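Local coordinates for protein cytosolic phospholipase A2 delta (Homo sapiens, PDB 5IZ5) that hydrolyses glycerophospholipids at the sn-2 position in a calcium-dependent reaction, releasing fatty acids with a preference for linoleic acid, at residues B[430-433]-B[434-438]; B[521-524]-B[525-528]; B[406-409]-B[410-414]; B[417-421]-B[422-426]; B[337-340]-B[341-345]. The protein carries 3 engineered substitutions. All blocks are in the same frame, centred on the assembly; numbering follows the deposited sequence.

Contact 1 of 5, residues B[430-433]-B[434-438]; sequences DLWA and LVLES
L436 lies over one face of the indole of W432, one turn before it on helix 428-441. L436 CB sits 3.9 Å from the centroid of the six-membered W432 ring and 4° off its normal, a CH-pi contact. The isobutyl end follows, with L436 CD1 3.9 Å from W432 CZ2 and L436 CD2 bearing on the same benzo side. W432 carries CG anti to its backbone N (chi1 170°), which sets CG beside the carbonyl carbon and brings the indole under L436. V435 CG1 comes at the ring obliquely, 4.2 Å from W432 CZ3. Its other branch turns to L431, where V435 CG2 approaches L431 CD1 at 4.2 Å. Beneath these side chains L436 N donates to W432 O at 2.8 Å, V435 N to L431 O, and E437 N to A433 O, while L434 N bonds only weakly to D430 O and L431 O. F535 stacks on W432, W369 of helix 367-375 touches both W432 and L436, and the indole NE1 bonds S532 OG. The side-chain pairs within this turn are therefore apolar and hold by fit and dispersion. The buried indole N-H has its hydrogen-bond partner in the neighbouring loop, while the carboxylates find theirs outside the turn, D430 OD2 with the backbone N of T427, E437 with R523 and the backbone N of M445.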
loop_
_atom_site.group_PDB
_atom_site.type_symbol
_atom_site.label_atom_id
_atom_site.label_comp_id
_atom_site.label_asym_id
_atom_site.label_seq_id
_atom_site.Cartn_x
_atom_site.Cartn_y
_atom_site.Cartn_z
ATOM N N ASP B 430 -6.639 -13.996 2.762
ATOM C CA ASP B 430 -6.196 -14.872 3.831
ATOM C C ASP B 430 -6.238 -16.327 3.412
ATOM O O ASP B 430 -5.305 -17.075 3.718
ATOM C CB ASP B 430 -7.019 -14.650 5.098
ATOM C CG ASP B 430 -6.879 -13.244 5.624
ATOM O OD1 ASP B 430 -5.797 -12.907 6.141
ATOM O OD2 ASP B 430 -7.836 -12.465 5.509
ATOM N N LEU B 431 -7.287 -16.735 2.695
ATOM C CA LEU B 431 -7.359 -18.127 2.248
ATOM C C LEU B 431 -6.323 -18.374 1.164
ATOM O O LEU B 431 -5.679 -19.417 1.140
ATOM C CB LEU B 431 -8.745 -18.483 1.719
ATOM C CG LEU B 431 -8.893 -19.933 1.249
ATOM C CD1 LEU B 431 -8.594 -20.925 2.365
ATOM C CD2 LEU B 431 -10.288 -20.167 0.695
ATOM N N TRP B 432 -6.188 -17.418 0.253
ATOM C CA TRP B 432 -5.224 -17.527 -0.831
ATOM C C TRP B 432 -3.804 -17.655 -0.279
ATOM O O TRP B 432 -3.004 -18.435 -0.799
ATOM C CB TRP B 432 -5.361 -16.337 -1.769
ATOM C CG TRP B 432 -4.282 -16.204 -2.785
ATOM C CD1 TRP B 432 -3.527 -15.099 -3.014
ATOM C CD2 TRP B 432 -3.837 -17.202 -3.716
ATOM N NE1 TRP B 432 -2.637 -15.340 -4.026
ATOM C CE2 TRP B 432 -2.804 -16.623 -4.477
ATOM C CE3 TRP B 432 -4.210 -18.528 -3.982
ATOM C CZ2 TRP B 432 -2.143 -17.319 -5.492
ATOM C CZ3 TRP B 432 -3.548 -19.223 -4.991
ATOM C CH2 TRP B 432 -2.525 -18.616 -5.733
ATOM N N ALA B 433 -3.523 -16.944 0.812
ATOM C CA ALA B 433 -2.228 -17.050 1.480
ATOM C C ALA B 433 -1.917 -18.477 1.884
ATOM O O ALA B 433 -0.819 -18.969 1.622
ATOM C CB ALA B 433 -2.180 -16.142 2.695
ATOM N N LEU B 434 -2.891 -19.153 2.489
ATOM C CA LEU B 434 -2.671 -20.503 3.009
ATOM C C LEU B 434 -2.571 -21.529 1.886
ATOM O O LEU B 434 -1.758 -22.447 1.932
ATOM C CB LEU B 434 -3.779 -20.894 3.989
ATOM C CG LEU B 434 -3.977 -19.979 5.205
ATOM C CD1 LEU B 434 -5.192 -20.419 6.005
ATOM C CD2 LEU B 434 -2.740 -19.959 6.083
ATOM N N VAL B 435 -3.413 -21.363 0.876
ATOM C CA VAL B 435 -3.420 -22.240 -0.277
ATOM C C VAL B 435 -2.144 -22.090 -1.107
ATOM O O VAL B 435 -1.517 -23.084 -1.477
ATOM C CB VAL B 435 -4.656 -21.940 -1.141
ATOM C CG1 VAL B 435 -4.515 -22.516 -2.544
ATOM C CG2 VAL B 435 -5.907 -22.459 -0.446
ATOM N N LEU B 436 -1.773 -20.847 -1.386
ATOM C CA LEU B 436 -0.542 -20.558 -2.105
ATOM C C LEU B 436 0.654 -21.142 -1.356
ATOM O O LEU B 436 1.510 -21.783 -1.962
ATOM C CB LEU B 436 -0.364 -19.052 -2.281
ATOM C CG LEU B 436 0.929 -18.586 -2.939
ATOM C CD1 LEU B 436 1.063 -19.157 -4.346
ATOM C CD2 LEU B 436 0.987 -17.067 -2.964
ATOM N N GLU B 437 0.684 -20.945 -0.038
ATOM C CA GLU B 437 1.745 -21.502 0.795
ATOM C C GLU B 437 1.834 -23.013 0.637
ATOM O O GLU B 437 2.925 -23.562 0.500
ATOM C CB GLU B 437 1.523 -21.150 2.268
ATOM C CG GLU B 437 2.670 -21.556 3.181
ATOM C CD GLU B 437 2.439 -21.167 4.627
ATOM O OE1 GLU B 437 1.365 -21.490 5.177
ATOM O OE2 GLU B 437 3.332 -20.530 5.220
ATOM N N SER B 438 0.682 -23.676 0.675
ATOM C CA SER B 438 0.598 -25.127 0.482
ATOM C C SER B 438 1.123 -25.575 -0.899
ATOM O O SER B 438 1.781 -26.613 -1.014
ATOM C CB SER B 438 -0.856 -25.608 0.684
ATOM O OG SER B 438 -1.163 -25.771 2.058
#

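Contact 2 of 5, residues B[521-524]-B[525-528]; sequences EPRI and CFLE
R523, in the loop that leads into helix 524-531, runs along the CD2-CE2 edge of F526. Its CB lies at the ring edge, 3.9 Å from F526 CD2. A bend at chi3 (67°) then folds the chain back across the turn, setting R523 NE 3.9 Å from C525 SG. Beyond it R523 CZ comes to 3.9 Å from F526 CE2, and NH1 is equally near that carbon. NH2, the other tip, lies 4.0 Å from C525 SG. The planes of guanidinium and ring stand 80° apart, and F526 CE2 pokes into one face of the guanidinium. E437 pairs with NE and E415 with NH1, both by salt bridges that fix the group's rotation. A leucine here would probably leave E437 and E415 without this positive partner and uncover the CE2 edge of F526. Below, P522 CB packs on F526 CB at 4.0 Å. R523 O lies in the plane of the F526 ring at its edge and accepts from F526 N at 3.1 Å, whereas E528 N makes a nearly straight bond (173°) to I524 O. These bonds, one from i+3 and the next from i+4, are those of a loop winding into the first turn of a helix, here within the cytosolic phospholipase A2 catalytic domain.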
loop_
_atom_site.group_PDB
_atom_site.type_symbol
_atom_site.label_atom_id
_atom_site.label_comp_id
_atom_site.label_asym_id
_atom_site.label_seq_id
_atom_site.Cartn_x
_atom_site.Cartn_y
_atom_site.Cartn_z
ATOM N N GLU B 521 4.152 -9.529 13.136
ATOM C CA GLU B 521 4.446 -9.570 11.704
ATOM C C GLU B 521 3.983 -10.904 11.141
ATOM O O GLU B 521 4.269 -11.944 11.715
ATOM C CB GLU B 521 5.944 -9.398 11.439
ATOM C CG GLU B 521 6.301 -9.322 9.956
ATOM C CD GLU B 521 7.792 -9.182 9.691
ATOM O OE1 GLU B 521 8.585 -9.211 10.654
ATOM O OE2 GLU B 521 8.175 -9.047 8.509
ATOM N N PRO B 522 3.249 -10.880 10.023
ATOM C CA PRO B 522 2.785 -12.154 9.495
ATOM C C PRO B 522 3.861 -12.943 8.757
ATOM O O PRO B 522 4.891 -12.409 8.369
ATOM C CB PRO B 522 1.690 -11.748 8.518
ATOM C CG PRO B 522 2.088 -10.391 8.064
ATOM C CD PRO B 522 2.721 -9.740 9.258
ATOM N N ARG B 523 3.578 -14.225 8.602
ATOM C CA ARG B 523 4.297 -15.131 7.727
ATOM C C ARG B 523 4.309 -14.549 6.303
ATOM O O ARG B 523 3.348 -13.895 5.900
ATOM C CB ARG B 523 3.548 -16.469 7.737
ATOM C CG ARG B 523 4.414 -17.692 7.760
ATOM C CD ARG B 523 3.735 -18.857 8.459
ATOM N NE ARG B 523 2.563 -19.388 7.751
ATOM C CZ ARG B 523 1.312 -19.418 8.227
ATOM N NH1 ARG B 523 1.006 -18.916 9.422
ATOM N NH2 ARG B 523 0.344 -19.956 7.496
ATOM N N ILE B 524 5.377 -14.794 5.543
ATOM C CA ILE B 524 5.535 -14.153 4.233
ATOM C C ILE B 524 4.456 -14.530 3.208
ATOM O O ILE B 524 4.150 -13.726 2.327
ATOM C CB ILE B 524 6.951 -14.348 3.617
ATOM C CG1 ILE B 524 7.114 -13.414 2.407
ATOM C CG2 ILE B 524 7.195 -15.796 3.225
ATOM C CD1 ILE B 524 8.322 -12.521 2.459
ATOM N N CYS B 525 3.861 -15.713 3.340
ATOM C CA CYS B 525 2.764 -16.107 2.452
ATOM C C CYS B 525 1.608 -15.102 2.459
ATOM O O CYS B 525 0.909 -14.976 1.460
ATOM C CB CYS B 525 2.242 -17.510 2.783
ATOM S SG CYS B 525 1.529 -17.720 4.433
ATOM N N PHE B 526 1.422 -14.383 3.567
ATOM C CA PHE B 526 0.369 -13.370 3.655
ATOM C C PHE B 526 0.700 -12.140 2.836
ATOM O O PHE B 526 -0.200 -11.499 2.307
ATOM C CB PHE B 526 0.050 -13.007 5.114
ATOM C CG PHE B 526 -0.613 -14.121 5.856
ATOM C CD1 PHE B 526 -1.991 -14.300 5.790
ATOM C CD2 PHE B 526 0.145 -15.033 6.576
ATOM C CE1 PHE B 526 -2.598 -15.359 6.447
ATOM C CE2 PHE B 526 -0.454 -16.088 7.238
ATOM C CZ PHE B 526 -1.825 -16.253 7.170
ATOM N N LEU B 527 1.979 -11.802 2.730
ATOM C CA LEU B 527 2.387 -10.728 1.844
ATOM C C LEU B 527 2.368 -11.197 0.388
ATOM O O LEU B 527 1.927 -10.465 -0.488
ATOM C CB LEU B 527 3.767 -10.193 2.219
ATOM C CG LEU B 527 3.883 -9.540 3.597
ATOM C CD1 LEU B 527 5.248 -8.892 3.732
ATOM C CD2 LEU B 527 2.794 -8.504 3.843
ATOM N N GLU B 528 2.839 -12.412 0.139
ATOM C CA GLU B 528 2.760 -12.990 -1.199
ATOM C C GLU B 528 1.325 -12.993 -1.719
ATOM O O GLU B 528 1.090 -12.742 -2.902
ATOM C CB GLU B 528 3.329 -14.408 -1.210
ATOM C CG GLU B 528 4.840 -14.429 -1.111
ATOM C CD GLU B 528 5.386 -15.824 -0.908
ATOM O OE1 GLU B 528 5.173 -16.404 0.177
ATOM O OE2 GLU B 528 6.024 -16.349 -1.841
#

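Contact 3 of 5, residues B[406-409]-B[410-414]; sequences PERL and ASYRR
The Y412 ring carries R408 O over one face, 3.4 Å above its plane and displaced toward the rim, while L409 CD2 meets the same ring obliquely, 4.2 Å from Y412 CD2. R408 O also accepts from Y412 N, so the same oxygen takes the i+4 N-H and lies under the ring. Chi1 of Y412 (-64°) puts CG beside the backbone N and turns the ring back along the helix over that carbonyl. The other flat group, the R414 guanidinium, covers A410 O with its centre and S411 N nearer its rim. E407 approaches it obliquely; E407 OE2 and R414 NH2 are 4.2 Å apart, an attraction short of a salt bridge. Between these groups E407 O is gripped twice, by S411 N at 3.0 Å and S411 OG at 2.8 Å, from opposite faces of its plane. The serine hydroxyl can fold back to it because OG stands beside its own backbone N (chi1 -58°). A410 N and R413 N complete the ladder to P406 O and L409 O. The E407 and R414 side lies at the surface of helix 406-422. Its other side is covered: L409 and Y412 pack on F593 of helix 588-593, Y412 touches L434 and V435 of helix 428-441, and Y412 OH hydrogen-bonds S438 OG there.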
loop_
_atom_site.group_PDB
_atom_site.type_symbol
_atom_site.label_atom_id
_atom_site.label_comp_id
_atom_site.label_asym_id
_atom_site.label_seq_id
_atom_site.Cartn_x
_atom_site.Cartn_y
_atom_site.Cartn_z
ATOM N N PRO B 406 -7.696 -33.725 3.642
ATOM C CA PRO B 406 -8.500 -33.369 4.806
ATOM C C PRO B 406 -7.693 -32.728 5.939
ATOM O O PRO B 406 -8.172 -31.779 6.549
ATOM C CB PRO B 406 -9.087 -34.714 5.250
ATOM C CG PRO B 406 -9.153 -35.516 3.994
ATOM C CD PRO B 406 -7.925 -35.122 3.225
ATOM N N GLU B 407 -6.491 -33.235 6.215
ATOM C CA GLU B 407 -5.616 -32.633 7.237
ATOM C C GLU B 407 -5.307 -31.177 6.894
ATOM O O GLU B 407 -5.373 -30.290 7.751
ATOM C CB GLU B 407 -4.309 -33.433 7.379
ATOM C CG GLU B 407 -3.323 -32.929 8.462
ATOM C CD GLU B 407 -3.477 -33.632 9.802
ATOM O OE1 GLU B 407 -3.222 -34.849 9.859
ATOM O OE2 GLU B 407 -3.835 -32.984 10.810
ATOM N N ARG B 408 -4.979 -30.937 5.631
ATOM C CA ARG B 408 -4.630 -29.603 5.166
ATOM C C ARG B 408 -5.819 -28.635 5.231
ATOM O O ARG B 408 -5.699 -27.513 5.724
ATOM C CB ARG B 408 -4.021 -29.685 3.768
ATOM C CG ARG B 408 -2.513 -29.871 3.802
ATOM C CD ARG B 408 -1.740 -29.053 2.791
ATOM N NE ARG B 408 -0.351 -29.513 2.642
ATOM C CZ ARG B 408 -0.002 -30.593 1.946
ATOM N NH1 ARG B 408 -0.929 -31.330 1.335
ATOM N NH2 ARG B 408 1.275 -30.947 1.866
ATOM N N LEU B 409 -6.979 -29.087 4.766
ATOM C CA LEU B 409 -8.184 -28.269 4.798
ATOM C C LEU B 409 -8.592 -27.925 6.235
ATOM O O LEU B 409 -8.953 -26.777 6.531
ATOM C CB LEU B 409 -9.304 -28.989 4.055
ATOM C CG LEU B 409 -9.077 -29.117 2.536
ATOM C CD1 LEU B 409 -10.143 -30.021 1.945
ATOM C CD2 LEU B 409 -9.055 -27.781 1.802
ATOM N N ALA B 410 -8.490 -28.907 7.127
ATOM C CA ALA B 410 -8.736 -28.699 8.553
ATOM C C ALA B 410 -7.775 -27.661 9.144
ATOM O O ALA B 410 -8.190 -26.794 9.918
ATOM C CB ALA B 410 -8.609 -30.011 9.307
ATOM N N SER B 411 -6.501 -27.742 8.764
ATOM C CA SER B 411 -5.495 -26.773 9.212
ATOM C C SER B 411 -5.833 -25.365 8.755
ATOM O O SER B 411 -5.645 -24.417 9.515
ATOM C CB SER B 411 -4.098 -27.143 8.706
ATOM O OG SER B 411 -3.754 -28.437 9.144
ATOM N N TYR B 412 -6.323 -25.215 7.522
ATOM C CA TYR B 412 -6.711 -23.891 7.050
ATOM C C TYR B 412 -7.804 -23.331 7.944
ATOM O O TYR B 412 -7.738 -22.180 8.400
ATOM C CB TYR B 412 -7.241 -23.893 5.602
ATOM C CG TYR B 412 -6.296 -24.290 4.496
ATOM C CD1 TYR B 412 -4.914 -24.339 4.687
ATOM C CD2 TYR B 412 -6.799 -24.587 3.230
ATOM C CE1 TYR B 412 -4.069 -24.697 3.654
ATOM C CE2 TYR B 412 -5.962 -24.941 2.192
ATOM C CZ TYR B 412 -4.598 -24.989 2.410
ATOM O OH TYR B 412 -3.759 -25.348 1.390
ATOM N N ARG B 413 -8.820 -24.151 8.179
ATOM C CA ARG B 413 -9.967 -23.732 8.962
ATOM C C ARG B 413 -9.565 -23.347 10.376
ATOM O O ARG B 413 -9.985 -22.306 10.886
ATOM C CB ARG B 413 -11.015 -24.845 9.003
ATOM C CG ARG B 413 -12.284 -24.452 9.746
ATOM C CD ARG B 413 -12.842 -23.146 9.228
ATOM N NE ARG B 413 -14.232 -23.294 8.799
ATOM C CZ ARG B 413 -15.301 -22.943 9.500
ATOM N NH1 ARG B 413 -15.195 -22.411 10.702
ATOM N NH2 ARG B 413 -16.502 -23.131 8.985
ATOM N N ARG B 414 -8.735 -24.187 10.984
ATOM C CA ARG B 414 -8.273 -23.979 12.338
ATOM C C ARG B 414 -7.505 -22.678 12.415
ATOM O O ARG B 414 -7.762 -21.866 13.300
ATOM C CB ARG B 414 -7.404 -25.144 12.797
ATOM C CG ARG B 414 -8.176 -26.310 13.358
ATOM C CD ARG B 414 -7.268 -27.280 14.086
ATOM N NE ARG B 414 -6.126 -27.683 13.261
ATOM C CZ ARG B 414 -6.068 -28.789 12.518
ATOM N NH1 ARG B 414 -7.077 -29.654 12.476
ATOM N NH2 ARG B 414 -4.977 -29.040 11.808
#

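Contact 4 of 5, residues B[417-421]-B[422-426]; sequences ELRAE and QGHPT
R419 lays its guanidinium flat on the imidazole of H424, planes 14° apart and centres 4.2 Å apart, with NH2 over the ring 3.8 Å from H424 CG. The backbone beneath is just as compact: H424 N bonds R419 O at 3.0 Å and G423 N bonds A420 O, the Schellman motif that ends helix 406-422. At G423 phi is 102°, where a CB would jam against the preceding carbonyl O. The outer side is looser. Q422 lies across L418, its NE2 3.6 Å from L418 CG, and waters fill in: one accepts from R419 NE at 2.9 Å and donates to P425 O, another donates to both A420 O and H424 O. The water on NE lies in the guanidinium plane, leaving one face to the histidine. With the arginine charge against its face, protonation of H424 would probably be disfavoured, while D430, in a long and weak ion pair with R419 NH2, may offset part of that charge.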
loop_
_atom_site.group_PDB
_atom_site.type_symbol
_atom_site.label_atom_id
_atom_site.label_comp_id
_atom_site.label_asym_id
_atom_site.label_seq_id
_atom_site.Cartn_x
_atom_site.Cartn_y
_atom_site.Cartn_z
ATOM N N GLU B 417 -9.868 -19.697 12.019
ATOM C CA GLU B 417 -10.650 -19.544 13.251
ATOM C C GLU B 417 -9.846 -18.829 14.338
ATOM O O GLU B 417 -10.366 -17.936 14.993
ATOM C CB GLU B 417 -11.115 -20.899 13.777
ATOM C CG GLU B 417 -12.212 -21.529 12.937
ATOM C CD GLU B 417 -13.615 -21.085 13.313
ATOM O OE1 GLU B 417 -13.803 -20.380 14.324
ATOM O OE2 GLU B 417 -14.553 -21.467 12.589
ATOM N N LEU B 418 -8.580 -19.211 14.511
ATOM C CA LEU B 418 -7.726 -18.560 15.502
ATOM C C LEU B 418 -7.531 -17.103 15.141
ATOM O O LEU B 418 -7.745 -16.237 15.981
ATOM C CB LEU B 418 -6.381 -19.281 15.680
ATOM C CG LEU B 418 -5.291 -18.557 16.487
ATOM C CD1 LEU B 418 -5.659 -18.490 17.960
ATOM C CD2 LEU B 418 -3.941 -19.233 16.310
ATOM N N ARG B 419 -7.172 -16.839 13.886
ATOM C CA ARG B 419 -6.977 -15.473 13.404
ATOM C C ARG B 419 -8.176 -14.588 13.690
ATOM O O ARG B 419 -8.020 -13.448 14.136
ATOM C CB ARG B 419 -6.685 -15.456 11.902
ATOM C CG ARG B 419 -5.299 -15.981 11.557
ATOM C CD ARG B 419 -5.052 -16.017 10.057
ATOM N NE ARG B 419 -5.043 -14.679 9.477
ATOM C CZ ARG B 419 -4.030 -13.821 9.567
ATOM N NH1 ARG B 419 -2.909 -14.151 10.202
ATOM N NH2 ARG B 419 -4.132 -12.622 9.011
ATOM N N ALA B 420 -9.366 -15.114 13.426
ATOM C CA ALA B 420 -10.603 -14.386 13.682
ATOM C C ALA B 420 -10.733 -14.026 15.167
ATOM O O ALA B 420 -11.040 -12.889 15.506
ATOM C CB ALA B 420 -11.803 -15.208 13.221
ATOM N N GLU B 421 -10.478 -14.993 16.043
ATOM C CA GLU B 421 -10.525 -14.752 17.487
ATOM C C GLU B 421 -9.467 -13.736 17.928
ATOM O O GLU B 421 -9.691 -12.969 18.857
ATOM C CB GLU B 421 -10.346 -16.056 18.259
ATOM C CG GLU B 421 -11.527 -17.005 18.101
ATOM C CD GLU B 421 -12.796 -16.566 18.829
ATOM O OE1 GLU B 421 -12.799 -15.525 19.520
ATOM O OE2 GLU B 421 -13.812 -17.281 18.700
ATOM N N GLN B 422 -8.319 -13.739 17.251
ATOM C CA GLN B 422 -7.268 -12.756 17.499
ATOM C C GLN B 422 -7.628 -11.351 17.006
ATOM O O GLN B 422 -6.945 -10.388 17.340
ATOM C CB GLN B 422 -5.958 -13.204 16.848
ATOM C CG GLN B 422 -5.175 -14.190 17.683
ATOM C CD GLN B 422 -4.176 -14.992 16.872
ATOM O OE1 GLN B 422 -4.186 -14.969 15.636
ATOM N NE2 GLN B 422 -3.298 -15.703 17.565
ATOM N N GLY B 423 -8.674 -11.239 16.195
ATOM C CA GLY B 423 -9.163 -9.938 15.766
ATOM C C GLY B 423 -8.760 -9.562 14.354
ATOM O O GLY B 423 -9.029 -8.441 13.926
ATOM N N HIS B 424 -8.113 -10.477 13.632
ATOM C CA HIS B 424 -7.827 -10.264 12.222
ATOM C C HIS B 424 -9.111 -10.416 11.419
ATOM O O HIS B 424 -9.965 -11.235 11.766
ATOM C CB HIS B 424 -6.804 -11.271 11.688
ATOM C CG HIS B 424 -5.439 -11.112 12.270
ATOM N ND1 HIS B 424 -4.935 -11.971 13.220
ATOM C CD2 HIS B 424 -4.472 -10.192 12.042
ATOM C CE1 HIS B 424 -3.715 -11.591 13.550
ATOM N NE2 HIS B 424 -3.410 -10.515 12.850
ATOM N N PRO B 425 -9.248 -9.642 10.333
ATOM C CA PRO B 425 -10.363 -9.878 9.430
ATOM C C PRO B 425 -10.115 -11.148 8.618
ATOM O O PRO B 425 -8.987 -11.628 8.556
ATOM C CB PRO B 425 -10.341 -8.650 8.528
ATOM C CG PRO B 425 -8.897 -8.265 8.464
ATOM C CD PRO B 425 -8.302 -8.643 9.796
ATOM N N THR B 426 -11.172 -11.704 8.043
ATOM C CA THR B 426 -11.073 -12.869 7.174
ATOM C C THR B 426 -11.477 -12.491 5.753
ATOM O O THR B 426 -12.620 -12.099 5.515
ATOM C CB THR B 426 -11.966 -13.985 7.720
ATOM O OG1 THR B 426 -11.705 -14.129 9.119
ATOM C CG2 THR B 426 -11.690 -15.303 7.014
HETATM O O HOH W 1 -7.686 -14.150 8.489
HETATM O O HOH W 2 -12.026 -10.976 13.719
#

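Contact 5 of 5, residues B[337-340]-B[341-345]; sequences RAMT and SLYGH
M339 O takes two hydrogen bonds: Y343 N donates to it along helix 335-351 at 3.3 Å, and T370 OG1 of helix 367-375 is its second partner. The Y343 ring presses on the same oxygen, with Y343 CD2 only 3.1 Å from M339 O in an oblique approach. M339 and Y343 run side by side, pointing the same way. M339 CG, set anti to its backbone N (chi1 180°), comes to 3.8 Å from Y343 CE2, and T340 CA lies at the edge of the phenol, near its plane. This is the helix of a beta-alpha-beta crossover, between the parallel strands 327-331 and 360-363. It starts at the substrate-binding G335, just after G334, and A338 lies about 7 Å, side chain to side chain, from the nucleophile S365. S341 N bonds R337 O at 3.0 Å and nearly straight (169°), and L342 N bonds A338 O less straight (155°); G344 N to T340 O is weak. The buried polar tips have partners: R337 forms a salt bridge with E567, S341 OG bonds S789 OG, T340 OG1 bonds A336 O and Y343 OH bonds H373 ND1. A leucine in place of Y343 is likely to leave H373 ND1 without that partner and open a gap beside M339 CG. I389 and A392 of helix 386-397 and L786 of helix 779-794 also touch Y343.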
loop_
_atom_site.group_PDB
_atom_site.type_symbol
_atom_site.label_atom_id
_atom_site.label_comp_id
_atom_site.label_asym_id
_atom_site.label_seq_id
_atom_site.Cartn_x
_atom_site.Cartn_y
_atom_site.Cartn_z
ATOM N N ARG B 337 4.131 -18.834 -14.306
ATOM C CA ARG B 337 4.900 -18.586 -15.520
ATOM C C ARG B 337 6.012 -17.593 -15.216
ATOM O O ARG B 337 7.179 -17.869 -15.494
ATOM C CB ARG B 337 3.995 -18.050 -16.632
ATOM C CG ARG B 337 4.729 -17.719 -17.915
ATOM C CD ARG B 337 3.781 -17.328 -19.042
ATOM N NE ARG B 337 2.560 -16.622 -18.618
ATOM C CZ ARG B 337 2.440 -15.336 -18.297
ATOM N NH1 ARG B 337 3.479 -14.531 -18.310
ATOM N NH2 ARG B 337 1.249 -14.858 -17.944
ATOM N N ALA B 338 5.641 -16.453 -14.628
ATOM C CA ALA B 338 6.608 -15.435 -14.207
ATOM C C ALA B 338 7.597 -16.015 -13.198
ATOM O O ALA B 338 8.792 -15.774 -13.299
ATOM C CB ALA B 338 5.904 -14.215 -13.612
ATOM N N MET B 339 7.096 -16.778 -12.229
ATOM C CA MET B 339 7.952 -17.362 -11.198
ATOM C C MET B 339 9.031 -18.252 -11.824
ATOM O O MET B 339 10.216 -18.116 -11.515
ATOM C CB MET B 339 7.126 -18.181 -10.202
ATOM C CG MET B 339 7.950 -18.826 -9.099
ATOM S SD MET B 339 7.046 -19.977 -8.058
ATOM C CE MET B 339 6.756 -21.343 -9.197
ATOM N N THR B 340 8.604 -19.161 -12.697
ATOM C CA THR B 340 9.505 -20.122 -13.344
ATOM C C THR B 340 10.542 -19.419 -14.214
ATOM O O THR B 340 11.743 -19.644 -14.073
ATOM C CB THR B 340 8.709 -21.130 -14.197
ATOM O OG1 THR B 340 7.838 -21.876 -13.343
ATOM C CG2 THR B 340 9.634 -22.102 -14.945
ATOM N N SER B 341 10.067 -18.551 -15.096
ATOM C CA SER B 341 10.932 -17.866 -16.033
ATOM C C SER B 341 11.976 -16.991 -15.329
ATOM O O SER B 341 13.128 -16.925 -15.765
ATOM C CB SER B 341 10.093 -17.021 -16.983
ATOM O OG SER B 341 10.915 -16.363 -17.931
ATOM N N LEU B 342 11.567 -16.334 -14.241
ATOM C CA LEU B 342 12.455 -15.475 -13.461
ATOM C C LEU B 342 13.595 -16.269 -12.827
ATOM O O LEU B 342 14.724 -15.793 -12.771
ATOM C CB LEU B 342 11.666 -14.718 -12.383
ATOM C CG LEU B 342 12.435 -13.747 -11.482
ATOM C CD1 LEU B 342 13.259 -12.745 -12.279
ATOM C CD2 LEU B 342 11.458 -13.010 -10.569
ATOM N N TYR B 343 13.297 -17.476 -12.352
ATOM C CA TYR B 343 14.332 -18.384 -11.866
ATOM C C TYR B 343 15.409 -18.598 -12.939
ATOM O O TYR B 343 16.611 -18.566 -12.652
ATOM C CB TYR B 343 13.734 -19.738 -11.485
ATOM C CG TYR B 343 13.231 -19.854 -10.060
ATOM C CD1 TYR B 343 14.101 -19.730 -8.984
ATOM C CD2 TYR B 343 11.890 -20.125 -9.790
ATOM C CE1 TYR B 343 13.649 -19.859 -7.680
ATOM C CE2 TYR B 343 11.428 -20.250 -8.491
ATOM C CZ TYR B 343 12.308 -20.117 -7.439
ATOM O OH TYR B 343 11.850 -20.239 -6.150
ATOM N N GLY B 344 14.959 -18.823 -14.171
ATOM C CA GLY B 344 15.848 -19.007 -15.311
ATOM C C GLY B 344 16.674 -17.775 -15.615
ATOM O O GLY B 344 17.869 -17.888 -15.898
ATOM N N HIS B 345 16.041 -16.602 -15.553
ATOM C CA HIS B 345 16.748 -15.347 -15.768
ATOM C C HIS B 345 17.825 -15.118 -14.711
ATOM O O HIS B 345 18.916 -14.627 -15.021
ATOM C CB HIS B 345 15.783 -14.162 -15.784
ATOM C CG HIS B 345 14.888 -14.124 -16.980
ATOM N ND1 HIS B 345 15.264 -14.620 -18.210
ATOM C CD2 HIS B 345 13.642 -13.623 -17.141
ATOM C CE1 HIS B 345 14.281 -14.435 -19.073
ATOM N NE2 HIS B 345 13.286 -13.831 -18.450
#

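Overall arrangement
Contacts 1 to 4 form one connected group. Contacts 1 and 2, centres about 10 Å apart, are joined by the salt bridge E437 OE2 to R523 NE (2.9 Å). Contact 3 reaches contact 1 through Y412 OH and S438 OG, 2.7 Å apart, a probable hydrogen bond. Contact 4, further along the same helix as contact 3, meets contact 2 where R419 CZ lies 3.8 Å from F526 CE1. Contact 5 stands apart, its nearest atoms about 7 Å from those of contacts 1 and 2. Contacts 1, 2 and 5 all come near the catalytic centre: between side chains, W432 lies about 7 Å from D651, the probable proton acceptor, and E528 about 10 Å from S365, to which A338 is nearer.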